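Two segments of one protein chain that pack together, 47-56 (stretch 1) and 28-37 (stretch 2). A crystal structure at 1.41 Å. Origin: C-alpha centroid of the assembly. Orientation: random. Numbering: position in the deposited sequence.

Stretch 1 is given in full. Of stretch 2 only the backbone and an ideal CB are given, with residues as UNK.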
# COMPACT_ATOMS: atom_id res chain seq x y z
N HIS A 47 -4.22 -14.92 15.70
CA HIS A 47 -4.05 -13.90 16.74
C HIS A 47 -5.42 -13.27 17.04
O HIS A 47 -6.45 -13.83 16.69
CB HIS A 47 -3.02 -12.90 16.24
CG HIS A 47 -1.63 -13.45 16.22
ND1 HIS A 47 -0.63 -12.98 17.04
CD2 HIS A 47 -1.10 -14.48 15.51
CE1 HIS A 47 0.48 -13.68 16.82
NE2 HIS A 47 0.21 -14.60 15.91
N SER A 48 -5.43 -12.11 17.71
CA SER A 48 -6.69 -11.39 17.88
C SER A 48 -7.14 -10.77 16.55
O SER A 48 -6.33 -10.62 15.62
CB SER A 48 -6.52 -10.27 18.92
OG SER A 48 -5.77 -9.17 18.42
N HIS A 49 -8.41 -10.42 16.46
CA HIS A 49 -8.89 -9.55 15.38
C HIS A 49 -8.68 -10.11 13.97
O HIS A 49 -8.41 -9.36 13.02
CB HIS A 49 -8.26 -8.14 15.44
CG HIS A 49 -8.62 -7.36 16.66
ND1 HIS A 49 -7.85 -7.34 17.80
CD2 HIS A 49 -9.66 -6.52 16.90
CE1 HIS A 49 -8.40 -6.56 18.70
NE2 HIS A 49 -9.49 -6.04 18.18
N VAL A 50 -8.82 -11.42 13.82
CA VAL A 50 -8.81 -12.05 12.50
C VAL A 50 -10.23 -12.31 12.07
O VAL A 50 -11.03 -12.84 12.85
CB VAL A 50 -8.00 -13.37 12.50
CG1 VAL A 50 -8.07 -14.05 11.12
CG2 VAL A 50 -6.54 -13.10 12.90
N VAL A 51 -10.54 -11.98 10.82
CA VAL A 51 -11.84 -12.35 10.23
C VAL A 51 -11.62 -13.41 9.17
O VAL A 51 -10.85 -13.20 8.22
CB VAL A 51 -12.57 -11.12 9.62
CG1 VAL A 51 -13.82 -11.58 8.83
CG2 VAL A 51 -12.92 -10.10 10.71
N VAL A 52 -12.23 -14.58 9.34
CA VAL A 52 -12.33 -15.57 8.28
C VAL A 52 -13.77 -15.52 7.79
O VAL A 52 -14.69 -15.96 8.48
CB VAL A 52 -11.92 -16.98 8.73
CG1 VAL A 52 -11.87 -17.88 7.53
CG2 VAL A 52 -10.60 -16.98 9.48
N GLY A 53 -13.97 -14.94 6.61
CA GLY A 53 -15.33 -14.59 6.17
C GLY A 53 -16.26 -15.80 6.05
O GLY A 53 -17.39 -15.77 6.55
N GLY A 54 -15.78 -16.84 5.39
CA GLY A 54 -16.60 -18.03 5.19
C GLY A 54 -15.98 -18.87 4.12
O GLY A 54 -15.05 -18.43 3.43
N PHE A 55 -16.46 -20.11 3.98
CA PHE A 55 -16.12 -20.93 2.81
C PHE A 55 -14.62 -21.00 2.57
O PHE A 55 -14.13 -20.78 1.47
CB PHE A 55 -16.90 -20.44 1.58
CG PHE A 55 -18.37 -20.46 1.78
CD1 PHE A 55 -19.10 -21.59 1.42
CD2 PHE A 55 -19.03 -19.39 2.38
CE1 PHE A 55 -20.47 -21.64 1.64
CE2 PHE A 55 -20.40 -19.44 2.60
CZ PHE A 55 -21.12 -20.57 2.23
N THR A 56 -13.90 -21.33 3.64
CA THR A 56 -12.45 -21.35 3.63
C THR A 56 -11.95 -22.61 4.34
O THR A 56 -12.41 -22.92 5.45
CB THR A 56 -11.88 -20.08 4.34
OG1 THR A 56 -12.28 -18.92 3.57
CG2 THR A 56 -10.37 -20.08 4.41
N UNK A 28 -7.22 -19.42 18.73
CA UNK A 28 -7.97 -18.32 18.15
C UNK A 28 -8.02 -17.23 19.20
O UNK A 28 -8.54 -17.46 20.29
CB UNK A 28 -9.37 -18.75 17.71
N UNK A 29 -7.50 -16.05 18.87
CA UNK A 29 -7.44 -14.98 19.85
C UNK A 29 -8.71 -14.16 19.99
O UNK A 29 -9.73 -14.41 19.34
CB UNK A 29 -6.28 -14.04 19.49
N UNK A 30 -8.64 -13.14 20.85
CA UNK A 30 -9.82 -12.34 21.10
C UNK A 30 -10.38 -11.64 19.86
O UNK A 30 -9.63 -11.23 18.98
CB UNK A 30 -9.50 -11.29 22.17
N UNK A 31 -11.70 -11.56 19.80
CA UNK A 31 -12.40 -10.74 18.82
C UNK A 31 -12.21 -11.22 17.39
O UNK A 31 -12.33 -10.44 16.47
CB UNK A 31 -11.93 -9.29 18.93
N UNK A 32 -11.90 -12.50 17.22
CA UNK A 32 -11.92 -13.12 15.89
C UNK A 32 -13.32 -13.50 15.47
O UNK A 32 -14.17 -13.83 16.31
CB UNK A 32 -11.02 -14.36 15.86
N UNK A 33 -13.54 -13.50 14.17
CA UNK A 33 -14.79 -13.94 13.59
C UNK A 33 -14.50 -15.08 12.66
O UNK A 33 -13.68 -14.94 11.75
CB UNK A 33 -15.51 -12.80 12.86
N UNK A 34 -15.14 -16.21 12.91
CA UNK A 34 -15.02 -17.37 12.04
C UNK A 34 -16.38 -17.62 11.40
O UNK A 34 -17.35 -17.95 12.10
CB UNK A 34 -14.53 -18.60 12.81
N UNK A 35 -16.47 -17.44 10.09
CA UNK A 35 -17.73 -17.55 9.41
C UNK A 35 -18.14 -18.97 9.08
O UNK A 35 -17.49 -19.96 9.45
CB UNK A 35 -17.68 -16.72 8.12
N UNK A 36 -19.25 -19.08 8.34
CA UNK A 36 -19.78 -20.40 8.01
C UNK A 36 -18.89 -21.18 7.06
O UNK A 36 -18.17 -20.60 6.23
CB UNK A 36 -21.17 -20.26 7.40
N UNK A 37 -18.95 -22.50 7.16
CA UNK A 37 -18.22 -23.39 6.24
C UNK A 37 -16.72 -23.14 6.26
O UNK A 37 -16.04 -23.25 5.22
CB UNK A 37 -18.74 -23.22 4.81

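The two stretches run parallel, and their backbones fix the frame before any side chain is considered: the nitrogen of position 33 donates to Val50 O (2.9 Å), Val52 N donates to the carbonyl O of 33 (2.8 Å), and the nitrogen of 35 donates to Val52 O (2.8 Å).

At position 28 the CB points away from stretch 1, with none of its atoms within 5.5 Å, and phi/psi of -137/121 is extended. Many side chains would fit, beta-branched ones readily. It is Ile28, which makes no contact here.

Position 29 is restrictive. Its ideal CB points toward stretch 1 and would lie 2.7 Å from His47 C and 2.8 Å from Ser48 N, both clashes, so only a residue without a CB suits this backbone. Gly29 is found, and its N gives a weak hydrogen bond to His47 O (3.3 Å).

At position 30 phi is -60 and psi 143, and CB points sideways, 4.5 Å from Ser48 CB. Proline is compatible, as are small residues. Pro30 sets its CD 3.9 Å from Ser48 CB, while its O accepts from His49 N (2.9 Å).

Position 31 has phi/psi of 66/23, a left-handed conformation that favours glycine, asparagine or aspartate but does not exclude others. It follows 30 within a type II turn spanning 29 to 32. CB points toward stretch 1, 4.1 Å from His49 CD2, so an aliphatic or aromatic group could use the imidazole. In Tyr31, CB lies over the His49 face, 4.3 Å from the centroid of that ring; the two rings are oblique, with planes at 50°.

At position 32 CB points sideways and is 3.4 Å from Val50 O, which leaves little room for bulk on that side; a small or slender residue such as alanine, serine or cysteine is plausible. Cys32 has chi1 m, placing SG 3.7 Å from Val50 CB, and Val50 N donates to SG at 3.4 Å.

Positions 33 and 34 are strand, phi/psi near -120/120, and suit beta-branched or other apolar residues. The CB of 33 shares a face with Val51, 4.3 Å from Val51 CG2; that of 34 shares the other with Val52. Ile33 brings CG1 4.2 Å from Val51 CG2, although its end leads away. Ile34, with both chi angles m, reaches back so that CD1 meets Val52 CG2 at 3.8 Å.

Position 35 repeats the logic of 29: an ideal CB would lie 1.9 Å from Gly53 O. Gly35 instead directs CA at that oxygen, 3.4 Å away, with an angle of 174° at the hydrogen.

At position 36, phi of -68 and a sideways CB 4.9 Å from Phe55 CE2 admit proline or a modest apolar group. Pro36 places CG 4.2 Å from Phe55 CE2, and its O accepts from Phe55 N (2.9 Å).

Position 37 is again left-handed (59/34), its CB 3.8 Å from Phe55 CD1. Asparagine, glycine or a flexible chain with aliphatic carbons would suit. Gln37 lays CB over the Phe55 face, 4.1 Å from the ring centroid, while its amide end leads away.

Stretch 2 28-37: IGPYCIIGPQ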
# COMPACT_ATOMS: atom_id res chain seq x y z
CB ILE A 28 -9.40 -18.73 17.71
CG1 ILE A 28 -9.35 -19.86 16.67
CG2 ILE A 28 -10.20 -17.52 17.19
CD1 ILE A 28 -10.71 -20.42 16.26
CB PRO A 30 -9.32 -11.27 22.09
CG PRO A 30 -8.09 -11.81 22.70
CD PRO A 30 -7.50 -12.78 21.71
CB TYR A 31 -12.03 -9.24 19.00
CG TYR A 31 -12.18 -8.76 20.42
CD1 TYR A 31 -11.13 -8.18 21.14
CD2 TYR A 31 -13.39 -8.94 21.08
CE1 TYR A 31 -11.31 -7.76 22.47
CE2 TYR A 31 -13.57 -8.55 22.40
CZ TYR A 31 -12.53 -7.97 23.08
OH TYR A 31 -12.78 -7.60 24.39
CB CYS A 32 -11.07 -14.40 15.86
SG CYS A 32 -9.28 -14.10 15.94
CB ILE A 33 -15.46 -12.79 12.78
CG1 ILE A 33 -15.65 -11.51 13.63
CG2 ILE A 33 -16.75 -13.27 12.09
CD1 ILE A 33 -16.48 -11.73 14.88
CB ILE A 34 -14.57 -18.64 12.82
CG1 ILE A 34 -13.31 -18.38 13.66
CG2 ILE A 34 -14.40 -19.83 11.86
CD1 ILE A 34 -12.10 -17.93 12.85
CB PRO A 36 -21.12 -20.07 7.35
CG PRO A 36 -20.92 -18.74 6.74
CD PRO A 36 -20.06 -18.01 7.76
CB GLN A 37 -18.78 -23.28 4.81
CG GLN A 37 -20.28 -23.58 4.72
CD GLN A 37 -20.61 -24.98 5.18
OE1 GLN A 37 -19.91 -25.94 4.85
NE2 GLN A 37 -21.69 -25.11 5.96
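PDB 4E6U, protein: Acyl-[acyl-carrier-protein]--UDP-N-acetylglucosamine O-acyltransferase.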